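PDB 4Q8R: phosphate ABC transporter, phosphate-binding protein from Clostridium perfringens, which probably captures inorganic phosphate outside the cell membrane with high affinity and delivers it to an ABC-type transporter for uptake. Local coordinates for residues A[107-110]-A[116-119]; A[129-134]-A[170-175]; A[136-141]-A[202-207]; A[162-167]-A[179-184]. One frame throughout, in Å; residues are numbered along the deposited sequence.

Interaction 1 (A[107-110]-A[116-119]); sequences ITNW and NDAP
The side-chain amide of N109 is pressed against the backbone of 117-119, and this is the tight part of the contact. Its oxygen is held chiefly by K111 N, and A118 N adds a longer, bent bond to N109 OD1 at 3.2 Å, standing above the carbonyl plane of the amide. CG anti to the backbone N (chi1 -174°) swings the amide across toward the 116-119 backbone, where both ends find partners: N109 ND2 gives a hydrogen bond to D117 OD1 at 3.1 Å. Asparagine suits this place because one flat group both donates and accepts. Next to it, W110 N donates to A118 O at 2.9 Å, a nearly straight bond. The indole of W110 reaches inward; CD1 packs against the small methyl of A118, buried beside the indole, and NE1 bonds to N168 O. The outer side is looser. T108, N116 and P119 are exposed, and T108 O, its nearest atom to the other segment, lies 3.5 Å from P119 CA; D117 is exposed too but tied by OD1. D117 centres an inverse gamma turn, and N109 pairs with P119 in a single isolated beta bridge, which closes the connection between helix 96-103 and strand 121-125.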
loop_
_atom_site.group_PDB
_atom_site.type_symbol
_atom_site.label_atom_id
_atom_site.label_comp_id
_atom_site.label_asym_id
_atom_site.label_seq_id
_atom_site.Cartn_x
_atom_site.Cartn_y
_atom_site.Cartn_z
ATOM N N ILE A 107 18.897 7.719 13.525
ATOM C CA ILE A 107 19.954 6.997 12.793
ATOM C C ILE A 107 20.028 7.572 11.400
ATOM O O ILE A 107 19.042 7.579 10.648
ATOM C CB ILE A 107 19.649 5.473 12.816
ATOM C CG1 ILE A 107 19.862 4.932 14.224
ATOM C CG2 ILE A 107 20.411 4.733 11.738
ATOM C CD1 ILE A 107 19.646 3.422 14.375
ATOM N N THR A 108 21.220 8.002 10.963
ATOM C CA THR A 108 21.384 8.699 9.726
ATOM C C THR A 108 22.412 8.113 8.741
ATOM O O THR A 108 22.563 8.637 7.650
ATOM C CB THR A 108 21.807 10.173 10.026
ATOM O OG1 THR A 108 23.007 10.164 10.778
ATOM C CG2 THR A 108 20.720 10.885 10.816
ATOM N N ASN A 109 23.165 7.091 9.181
ATOM C CA ASN A 109 24.227 6.500 8.366
ATOM C C ASN A 109 24.032 4.984 8.429
ATOM O O ASN A 109 23.739 4.476 9.521
ATOM C CB ASN A 109 25.612 6.892 8.928
ATOM C CG ASN A 109 26.763 6.438 8.043
ATOM O OD1 ASN A 109 27.029 5.240 7.882
ATOM N ND2 ASN A 109 27.418 7.373 7.434
ATOM N N TRP A 110 24.177 4.284 7.294
ATOM C CA TRP A 110 23.950 2.869 7.287
ATOM C C TRP A 110 24.878 2.094 8.196
ATOM O O TRP A 110 24.532 0.989 8.647
ATOM C CB TRP A 110 24.043 2.327 5.857
ATOM C CG TRP A 110 22.895 2.709 4.963
ATOM C CD1 TRP A 110 22.842 3.699 4.045
ATOM C CD2 TRP A 110 21.610 2.034 4.932
ATOM N NE1 TRP A 110 21.601 3.696 3.440
ATOM C CE2 TRP A 110 20.823 2.697 4.000
ATOM C CE3 TRP A 110 21.074 0.951 5.636
ATOM C CZ2 TRP A 110 19.513 2.278 3.698
ATOM C CZ3 TRP A 110 19.822 0.539 5.348
ATOM C CH2 TRP A 110 19.020 1.230 4.437
ATOM N N ASN A 116 27.113 -0.138 5.210
ATOM C CA ASN A 116 28.143 0.702 4.635
ATOM C C ASN A 116 28.237 2.028 5.331
ATOM O O ASN A 116 27.195 2.556 5.853
ATOM C CB ASN A 116 27.854 0.939 3.158
ATOM C CG ASN A 116 28.022 -0.320 2.301
ATOM O OD1 ASN A 116 28.785 -1.189 2.610
ATOM N ND2 ASN A 116 27.272 -0.404 1.219
ATOM N N ASP A 117 29.427 2.640 5.328
ATOM C CA ASP A 117 29.545 4.062 5.740
ATOM C C ASP A 117 29.004 4.977 4.690
ATOM O O ASP A 117 29.722 5.359 3.709
ATOM C CB ASP A 117 31.024 4.375 5.987
ATOM C CG ASP A 117 31.257 5.744 6.490
ATOM O OD1 ASP A 117 30.324 6.494 6.668
ATOM O OD2 ASP A 117 32.407 6.062 6.746
ATOM N N ALA A 118 27.719 5.269 4.785
ATOM C CA ALA A 118 27.029 6.077 3.801
ATOM C C ALA A 118 25.792 6.681 4.436
ATOM O O ALA A 118 25.138 6.031 5.240
ATOM C CB ALA A 118 26.624 5.267 2.623
ATOM N N PRO A 119 25.474 7.913 4.071
ATOM C CA PRO A 119 24.193 8.508 4.593
ATOM C C PRO A 119 22.979 7.704 4.118
ATOM O O PRO A 119 22.933 7.253 2.982
ATOM C CB PRO A 119 24.176 9.910 3.986
ATOM C CG PRO A 119 25.124 9.884 2.861
ATOM C CD PRO A 119 26.137 8.797 3.092
#

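Interaction 2 (A[129-134]-A[170-175]); sequences SGTRDA and IGYISF. With PO4 (phosphate ion), chain B.
The phenol ring of Y172 meets helix 130-134 with its edge: T131 CG2 sits near the ring plane, 3.6 Å from Y172 CD1, while the backbone of R132 approaches obliquely, its CA 3.7 Å from Y172 CE1. F135 stacks on the ring. The guanidinium plane of R132 is turned 68° from the phenol, and the arginine touches Y172 OH by its aliphatic part, R132 CB lying 3.3 Å away. The two polar ends have other partners, since Y172 OH bonds to R125 N and R132 NH1 to R125 O. Tyrosine thus offers an apolar ring edge toward the helix, a face for F135, and a hydroxyl that reaches R125.

T131 divides its branches between the two tasks of the helix start. CG2, anti to the backbone N, faces the tyrosine; T131 OG1, beside that N (chi1 -45°), donates to phosphate O3 at 2.6 Å. Phosphate O3 also receives S129 OG at 2.7 Å and T131 N, so three donors grip it, while G130 N bonds to phosphate O1 at 2.8 Å. S129 is also the N-cap, its OG accepting from R132 N. Glycine suits position 130 because a side chain there would crowd the anion, and the helix N-terminus probably favours the negative charge. S11, T12, S13, S41, S59 and R125 complete the phosphate site.

A water accepts from S174 N and gives a weak bond to T131 OG1. Helix 130-139 crosses strand 169-174, its first turn also touching I81 of strand 71-86, and A134 packs on R206 of strand 205-213.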
loop_
_atom_site.group_PDB
_atom_site.type_symbol
_atom_site.label_atom_id
_atom_site.label_comp_id
_atom_site.label_asym_id
_atom_site.label_seq_id
_atom_site.Cartn_x
_atom_site.Cartn_y
_atom_site.Cartn_z
ATOM N N SER A 129 -1.260 9.305 1.608
ATOM C CA SER A 129 -1.013 7.896 1.272
ATOM C C SER A 129 -1.530 6.997 2.419
ATOM O O SER A 129 -1.169 7.169 3.600
ATOM C CB SER A 129 0.510 7.665 1.070
ATOM O OG SER A 129 0.899 6.328 1.164
ATOM N N GLY A 130 -2.261 5.932 2.062
ATOM C CA GLY A 130 -2.666 4.981 3.037
ATOM C C GLY A 130 -1.466 4.144 3.576
ATOM O O GLY A 130 -1.426 3.779 4.774
ATOM N N THR A 131 -0.506 3.854 2.691
ATOM C CA THR A 131 0.711 3.139 3.088
ATOM C C THR A 131 1.476 3.946 4.129
ATOM O O THR A 131 1.911 3.412 5.144
ATOM C CB THR A 131 1.560 2.815 1.869
ATOM O OG1 THR A 131 0.709 2.311 0.824
ATOM C CG2 THR A 131 2.725 1.862 2.219
ATOM N N ARG A 132 1.593 5.267 3.894
ATOM C CA ARG A 132 2.287 6.117 4.870
ATOM C C ARG A 132 1.572 6.070 6.244
ATOM O O ARG A 132 2.186 5.916 7.300
ATOM C CB ARG A 132 2.366 7.537 4.376
ATOM C CG ARG A 132 2.954 8.529 5.390
ATOM C CD ARG A 132 3.373 9.786 4.710
ATOM N NE ARG A 132 3.774 10.797 5.725
ATOM C CZ ARG A 132 4.175 12.030 5.462
ATOM N NH1 ARG A 132 4.258 12.455 4.227
ATOM N NH2 ARG A 132 4.403 12.872 6.457
ATOM N N ASP A 133 0.235 6.184 6.231
ATOM C CA ASP A 133 -0.528 6.147 7.450
ATOM C C ASP A 133 -0.305 4.855 8.256
ATOM O O ASP A 133 -0.029 4.851 9.458
ATOM C CB ASP A 133 -1.992 6.346 7.135
ATOM C CG ASP A 133 -2.874 6.258 8.365
ATOM O OD1 ASP A 133 -3.337 5.172 8.776
ATOM O OD2 ASP A 133 -3.123 7.311 8.915
ATOM N N ALA A 134 -0.473 3.713 7.565
ATOM C CA ALA A 134 -0.294 2.433 8.212
ATOM C C ALA A 134 1.125 2.180 8.660
ATOM O O ALA A 134 1.354 1.719 9.765
ATOM C CB ALA A 134 -0.688 1.311 7.246
ATOM N N ILE A 170 16.075 4.067 1.301
ATOM C CA ILE A 170 15.178 3.150 1.940
ATOM C C ILE A 170 13.770 3.743 1.739
ATOM O O ILE A 170 13.559 4.992 1.862
ATOM C CB ILE A 170 15.520 2.914 3.399
ATOM C CG1 ILE A 170 14.627 1.842 3.992
ATOM C CG2 ILE A 170 15.462 4.226 4.274
ATOM C CD1 ILE A 170 15.039 1.329 5.353
ATOM N N GLY A 171 12.794 2.885 1.404
ATOM C CA GLY A 171 11.394 3.322 1.281
ATOM C C GLY A 171 10.478 2.217 1.723
ATOM O O GLY A 171 10.924 1.164 2.115
ATOM N N TYR A 172 9.163 2.470 1.654
ATOM C CA TYR A 172 8.170 1.462 2.002
ATOM C C TYR A 172 7.132 1.395 0.909
ATOM O O TYR A 172 6.767 2.365 0.293
ATOM C CB TYR A 172 7.571 1.739 3.365
ATOM C CG TYR A 172 7.054 3.174 3.545
ATOM C CD1 TYR A 172 5.831 3.592 2.987
ATOM C CD2 TYR A 172 7.774 4.102 4.313
ATOM C CE1 TYR A 172 5.354 4.886 3.215
ATOM C CE2 TYR A 172 7.315 5.387 4.479
ATOM C CZ TYR A 172 6.138 5.760 3.932
ATOM O OH TYR A 172 5.649 7.037 4.123
ATOM N N ILE A 173 6.650 0.186 0.680
ATOM C CA ILE A 173 5.783 -0.065 -0.445
ATOM C C ILE A 173 5.029 -1.357 -0.273
ATOM O O ILE A 173 5.502 -2.279 0.377
ATOM C CB ILE A 173 6.640 -0.134 -1.701
ATOM C CG1 ILE A 173 5.842 0.085 -2.956
ATOM C CG2 ILE A 173 7.438 -1.472 -1.799
ATOM C CD1 ILE A 173 6.677 0.315 -4.169
ATOM N N SER A 174 3.832 -1.440 -0.842
ATOM C CA SER A 174 3.061 -2.691 -0.872
ATOM C C SER A 174 3.897 -3.849 -1.483
ATOM O O SER A 174 4.620 -3.650 -2.459
ATOM C CB SER A 174 1.841 -2.480 -1.760
ATOM O OG SER A 174 1.241 -3.705 -2.157
ATOM N N PHE A 175 3.714 -5.039 -0.935
ATOM C CA PHE A 175 4.346 -6.237 -1.457
ATOM C C PHE A 175 4.019 -6.407 -2.954
ATOM O O PHE A 175 4.798 -7.062 -3.706
ATOM C CB PHE A 175 3.779 -7.458 -0.764
ATOM C CG PHE A 175 4.284 -7.740 0.623
ATOM C CD1 PHE A 175 5.095 -6.860 1.368
ATOM C CD2 PHE A 175 3.910 -8.988 1.240
ATOM C CE1 PHE A 175 5.499 -7.202 2.623
ATOM C CE2 PHE A 175 4.368 -9.337 2.476
ATOM C CZ PHE A 175 5.152 -8.413 3.207
HETATM P P PO4 B . -1.564 4.433 -1.185
HETATM O O1 PO4 B . -2.763 5.141 -0.533
HETATM O O2 PO4 B . -1.270 5.000 -2.558
HETATM O O3 PO4 B . -0.373 4.436 -0.237
HETATM O O4 PO4 B . -1.953 2.924 -1.330
HETATM O O HOH W 1 2.519 1.038 -1.654
#

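Interaction 3 (A[136-141]-A[202-207])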
loop_
_atom_site.group_PDB
_atom_site.type_symbol
_atom_site.label_atom_id
_atom_site.label_comp_id
_atom_site.label_asym_id
_atom_site.label_seq_id
_atom_site.Cartn_x
_atom_site.Cartn_y
_atom_site.Cartn_z
ATOM N N GLN A 136 3.392 4.440 9.480
ATOM C CA GLN A 136 3.704 5.260 10.651
ATOM C C GLN A 136 3.079 4.781 11.933
ATOM O O GLN A 136 3.702 4.744 12.989
ATOM C CB GLN A 136 3.347 6.734 10.381
ATOM C CG GLN A 136 4.218 7.323 9.309
ATOM C CD GLN A 136 3.920 8.746 8.916
ATOM O OE1 GLN A 136 4.692 9.369 8.191
ATOM N NE2 GLN A 136 2.720 9.220 9.251
ATOM N N GLU A 137 1.853 4.281 11.824
ATOM C CA GLU A 137 1.123 3.696 12.931
ATOM C C GLU A 137 1.811 2.466 13.483
ATOM O O GLU A 137 1.956 2.303 14.674
ATOM C CB GLU A 137 -0.335 3.348 12.499
ATOM C CG GLU A 137 -1.186 2.910 13.681
ATOM C CD GLU A 137 -2.684 2.841 13.412
ATOM O OE1 GLU A 137 -3.354 2.052 14.103
ATOM O OE2 GLU A 137 -3.186 3.580 12.540
ATOM N N ILE A 138 2.248 1.585 12.596
ATOM C CA ILE A 138 2.843 0.327 13.034
ATOM C C ILE A 138 4.271 0.500 13.566
ATOM O O ILE A 138 4.614 -0.033 14.637
ATOM C CB ILE A 138 2.829 -0.718 11.929
ATOM C CG1 ILE A 138 1.362 -1.069 11.661
ATOM C CG2 ILE A 138 3.655 -1.953 12.337
ATOM C CD1 ILE A 138 1.093 -1.880 10.424
ATOM N N VAL A 139 5.073 1.276 12.821
ATOM C CA VAL A 139 6.470 1.609 13.225
ATOM C C VAL A 139 6.461 2.440 14.496
ATOM O O VAL A 139 7.312 2.255 15.363
ATOM C CB VAL A 139 7.223 2.265 12.063
ATOM C CG1 VAL A 139 8.618 2.773 12.483
ATOM C CG2 VAL A 139 7.322 1.254 10.903
ATOM N N GLY A 140 5.472 3.330 14.615
ATOM C CA GLY A 140 5.257 4.019 15.860
ATOM C C GLY A 140 5.766 5.441 15.950
ATOM O O GLY A 140 6.376 5.833 16.944
ATOM N N PHE A 141 5.576 6.182 14.891
ATOM C CA PHE A 141 5.903 7.609 14.866
ATOM C C PHE A 141 4.787 8.400 14.217
ATOM O O PHE A 141 4.049 7.891 13.403
ATOM C CB PHE A 141 7.314 7.926 14.259
ATOM C CG PHE A 141 7.442 7.685 12.812
ATOM C CD1 PHE A 141 7.633 6.325 12.302
ATOM C CD2 PHE A 141 7.367 8.696 11.898
ATOM C CE1 PHE A 141 7.745 6.093 10.965
ATOM C CE2 PHE A 141 7.462 8.451 10.533
ATOM C CZ PHE A 141 7.670 7.123 10.058
ATOM N N TYR A 202 4.971 -11.461 10.303
ATOM C CA TYR A 202 5.395 -10.213 9.658
ATOM C C TYR A 202 4.424 -9.111 10.052
ATOM O O TYR A 202 3.262 -9.187 9.725
ATOM C CB TYR A 202 5.450 -10.352 8.098
ATOM C CG TYR A 202 6.117 -9.120 7.460
ATOM C CD1 TYR A 202 7.489 -9.025 7.328
ATOM C CD2 TYR A 202 5.336 -8.017 7.034
ATOM C CE1 TYR A 202 8.067 -7.883 6.805
ATOM C CE2 TYR A 202 5.908 -6.891 6.445
ATOM C CZ TYR A 202 7.282 -6.830 6.337
ATOM O OH TYR A 202 7.871 -5.720 5.784
ATOM N N LYS A 203 4.920 -8.055 10.722
ATOM C CA LYS A 203 4.101 -7.199 11.503
ATOM C C LYS A 203 3.566 -6.000 10.742
ATOM O O LYS A 203 2.668 -5.308 11.234
ATOM C CB LYS A 203 4.928 -6.726 12.738
ATOM C CG LYS A 203 5.210 -7.792 13.813
ATOM C CD LYS A 203 3.928 -8.484 14.291
ATOM C CE LYS A 203 4.233 -9.607 15.268
ATOM N NZ LYS A 203 3.103 -10.566 15.368
ATOM N N VAL A 204 4.089 -5.717 9.559
ATOM C CA VAL A 204 3.696 -4.502 8.875
ATOM C C VAL A 204 2.717 -4.853 7.751
ATOM O O VAL A 204 3.095 -5.299 6.651
ATOM C CB VAL A 204 4.890 -3.702 8.327
ATOM C CG1 VAL A 204 4.479 -2.227 8.152
ATOM C CG2 VAL A 204 6.112 -3.746 9.264
ATOM N N SER A 205 1.436 -4.621 8.018
ATOM C CA SER A 205 0.395 -4.995 7.081
ATOM C C SER A 205 -0.866 -4.177 7.303
ATOM O O SER A 205 -1.013 -3.550 8.347
ATOM C CB SER A 205 0.103 -6.507 7.233
ATOM O OG SER A 205 -0.481 -6.814 8.468
ATOM N N ARG A 206 -1.792 -4.235 6.352
ATOM C CA ARG A 206 -2.959 -3.379 6.387
ATOM C C ARG A 206 -4.027 -3.932 5.407
ATOM O O ARG A 206 -3.698 -4.753 4.527
ATOM C CB ARG A 206 -2.599 -1.900 6.096
ATOM C CG ARG A 206 -1.506 -1.685 5.082
ATOM C CD ARG A 206 -2.005 -2.051 3.675
ATOM N NE ARG A 206 -1.012 -1.881 2.635
ATOM C CZ ARG A 206 -0.621 -0.720 2.144
ATOM N NH1 ARG A 206 0.278 -0.711 1.203
ATOM N NH2 ARG A 206 -1.111 0.445 2.642
ATOM N N PRO A 207 -5.296 -3.561 5.606
ATOM C CA PRO A 207 -6.321 -4.000 4.622
ATOM C C PRO A 207 -6.299 -3.192 3.332
ATOM O O PRO A 207 -5.874 -2.018 3.290
ATOM C CB PRO A 207 -7.642 -3.718 5.360
ATOM C CG PRO A 207 -7.322 -2.460 6.192
ATOM C CD PRO A 207 -5.893 -2.766 6.693
#
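I138 extends from the last turn of helix 130-139 onto the chain that enters strand 205-213. It was modelled in two conformers; the contacts given are those of one, and the other copy leaves them less certain. Its CB points at that chain and branches there. I138 CG2 lies 3.7 Å from K203 O, over the backbone just before the strand. The other branch starts at CG1, which stands anti to the carbonyl carbon (chi1 -67°), and with chi2 extended it carries CD1 farthest across. I138 CD1 comes 3.4 Å from S205 O and also touches CA and CG1 of V204. No hydrogen bond joins the segments; they meet in van der Waals contact, partly of methyls against backbone carbonyl oxygens. In what is probably the type II periplasmic binding protein fold, helix 130-139 lies on the mixed sheet that holds strands 71-86 and 205-213; I138 meets the chain just as it enters the latter. Valine suits the buried position 204, where I81 and L96 of helix 96-103 also pack. K203 is exposed, its NZ bonding to K200 O. The helix ends at G140, whose positive phi favours glycine; G140 N and F141 N both donate to Q136 O, from opposite faces of its carbonyl plane.

Interaction 4 (A[162-167]-A[179-184]); sequences LVQGNE and DDSVSA
Q164 and S181 meet where helix 156-164 ends beside the turn that leads into strand 182-187, in the alpha/beta sandwich of a periplasmic binding protein lobe. The glutamine side chain, extended beyond CG, runs out from the helix and over V182, the two crossing at a slant, with Q164 CG 3.7 Å from V182 CG1. The aliphatic half of glutamine thus serves as packing and its amide is carried on to the turn. There Q164 NE2 donates to S181 OG at 2.7 Å, the N-H...O angle being 162°, and the hydroxyl lies in the plane of the amide, a favourable direction for an N-H of this group. Deeper in, V163 and V182 cross at about a right angle and touch through their CG1 methyls, 4.2 Å apart. Beta-branched valine suits both places: it brings compact methyls together between helix and strand, and V163 also packs on I84 of strand 71-86.

S181 is well placed because its hydroxyl both accepts and donates. Held between N and C of its own backbone (chi1 74°), OG receives the glutamine and gives its proton to D179 OD1. A type I turn runs from D179 to V182, and within it D179 forms an Asx turn; K160 of helix 156-164 makes a salt bridge to D179 OD2, and a water donates to D179 OD2 and takes a weak bond from Q164 NE2. The two donors reach the other oxygen differently: D179 OD1 receives S181 OG, at 2.6 Å, on its syn lone pair, whereas S181 N, at 2.9 Å, comes from above the carboxylate plane.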
loop_
_atom_site.group_PDB
_atom_site.type_symbol
_atom_site.label_atom_id
_atom_site.label_comp_id
_atom_site.label_asym_id
_atom_site.label_seq_id
_atom_site.Cartn_x
_atom_site.Cartn_y
_atom_site.Cartn_z
ATOM N N LEU A 162 12.670 5.675 -6.927
ATOM C CA LEU A 162 13.725 6.352 -6.152
ATOM C C LEU A 162 14.735 5.362 -5.534
ATOM O O LEU A 162 15.984 5.546 -5.626
ATOM C CB LEU A 162 13.108 7.315 -5.129
ATOM C CG LEU A 162 13.972 8.518 -4.759
ATOM C CD1 LEU A 162 14.376 9.267 -6.001
ATOM C CD2 LEU A 162 13.268 9.414 -3.751
ATOM N N VAL A 163 14.201 4.313 -4.932
ATOM C CA VAL A 163 15.002 3.284 -4.293
ATOM C C VAL A 163 15.829 2.555 -5.371
ATOM O O VAL A 163 17.037 2.323 -5.192
ATOM C CB VAL A 163 14.156 2.346 -3.455
ATOM C CG1 VAL A 163 14.971 1.156 -2.955
ATOM C CG2 VAL A 163 13.510 3.067 -2.290
ATOM N N GLN A 164 15.208 2.277 -6.513
ATOM C CA GLN A 164 15.926 1.683 -7.631
ATOM C C GLN A 164 17.099 2.541 -8.088
ATOM O O GLN A 164 18.069 2.005 -8.626
ATOM C CB GLN A 164 15.070 1.435 -8.852
ATOM C CG GLN A 164 14.088 0.309 -8.688
ATOM C CD GLN A 164 13.061 0.259 -9.829
ATOM O OE1 GLN A 164 12.681 1.299 -10.393
ATOM N NE2 GLN A 164 12.633 -0.949 -10.212
ATOM N N GLY A 165 16.975 3.861 -7.913
ATOM C CA GLY A 165 17.950 4.799 -8.422
ATOM C C GLY A 165 19.024 5.274 -7.465
ATOM O O GLY A 165 19.877 6.099 -7.856
ATOM N N ASN A 166 18.973 4.806 -6.239
ATOM C CA ASN A 166 19.870 5.314 -5.199
ATOM C C ASN A 166 20.320 4.226 -4.270
ATOM O O ASN A 166 19.538 3.697 -3.484
ATOM C CB ASN A 166 19.212 6.439 -4.382
ATOM C CG ASN A 166 20.251 7.238 -3.496
ATOM O OD1 ASN A 166 21.072 6.641 -2.805
ATOM N ND2 ASN A 166 20.158 8.584 -3.480
ATOM N N GLU A 167 21.614 3.894 -4.336
ATOM C CA GLU A 167 22.166 2.869 -3.488
ATOM C C GLU A 167 21.866 2.994 -2.007
ATOM O O GLU A 167 21.803 1.987 -1.283
ATOM C CB GLU A 167 23.735 2.749 -3.659
ATOM C CG GLU A 167 24.138 2.306 -5.041
ATOM C CD GLU A 167 25.617 2.154 -5.205
ATOM O OE1 GLU A 167 26.335 2.452 -4.261
ATOM O OE2 GLU A 167 26.063 1.719 -6.245
ATOM N N ASP A 179 9.740 -6.621 -6.484
ATOM C CA ASP A 179 10.246 -7.570 -7.423
ATOM C C ASP A 179 11.725 -7.615 -7.246
ATOM O O ASP A 179 12.235 -7.058 -6.279
ATOM C CB ASP A 179 9.861 -7.223 -8.876
ATOM C CG ASP A 179 10.348 -5.837 -9.300
ATOM O OD1 ASP A 179 11.320 -5.337 -8.705
ATOM O OD2 ASP A 179 9.767 -5.266 -10.216
ATOM N N ASP A 180 12.390 -8.374 -8.146
ATOM C CA ASP A 180 13.843 -8.552 -8.054
ATOM C C ASP A 180 14.712 -7.327 -8.219
ATOM O O ASP A 180 15.906 -7.435 -8.035
ATOM C CB ASP A 180 14.335 -9.580 -9.055
ATOM C CG ASP A 180 13.701 -10.945 -8.846
ATOM O OD1 ASP A 180 13.214 -11.226 -7.729
ATOM O OD2 ASP A 180 13.688 -11.723 -9.805
ATOM N N SER A 181 14.135 -6.184 -8.533
ATOM C CA SER A 181 14.889 -4.974 -8.775
ATOM C C SER A 181 15.242 -4.227 -7.487
ATOM O O SER A 181 16.036 -3.323 -7.537
ATOM C CB SER A 181 14.113 -4.025 -9.707
ATOM O OG SER A 181 13.033 -3.406 -9.048
ATOM N N VAL A 182 14.602 -4.605 -6.385
ATOM C CA VAL A 182 14.779 -4.006 -5.061
ATOM C C VAL A 182 14.823 -5.134 -4.032
ATOM O O VAL A 182 14.556 -6.299 -4.360
ATOM C CB VAL A 182 13.654 -2.980 -4.724
ATOM C CG1 VAL A 182 13.683 -1.777 -5.670
ATOM C CG2 VAL A 182 12.286 -3.615 -4.721
ATOM N N SER A 183 15.261 -4.825 -2.815
ATOM C CA SER A 183 15.357 -5.792 -1.731
ATOM C C SER A 183 14.448 -5.447 -0.567
ATOM O O SER A 183 14.589 -4.367 0.042
ATOM C CB SER A 183 16.801 -5.852 -1.224
ATOM O OG SER A 183 17.608 -6.400 -2.248
ATOM N N ALA A 184 13.518 -6.320 -0.224
ATOM C CA ALA A 184 12.706 -6.115 0.978
ATOM C C ALA A 184 13.486 -6.666 2.172
ATOM O O ALA A 184 13.915 -7.807 2.139
ATOM C CB ALA A 184 11.380 -6.830 0.863
HETATM O O HOH W 2 11.528 -3.296 -12.159
#

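In the fold
Interaction 2 is the buried core contact, its centre about 5 Å from that of the chain, and carries hydrogen bonding to the phosphate. Interaction 3 uses the same helix 130-139, at its far end; it has no hydrogen bond across it and rests on isoleucine methyls against backbone and V204. The two meet where R206 NH1 lies 3.1 Å from T131 OG1, probably a hydrogen bond, and where F175 packs against Y202. Interaction 4 holds helix 156-164 to another strand of the same sheet, mixing valine packing with polar bonds nearer the surface, and V163 touches G171 of interaction 2. Interaction 1, outermost, ties a loop to itself mainly by backbone and amide bonds, yet W110 reaches I170.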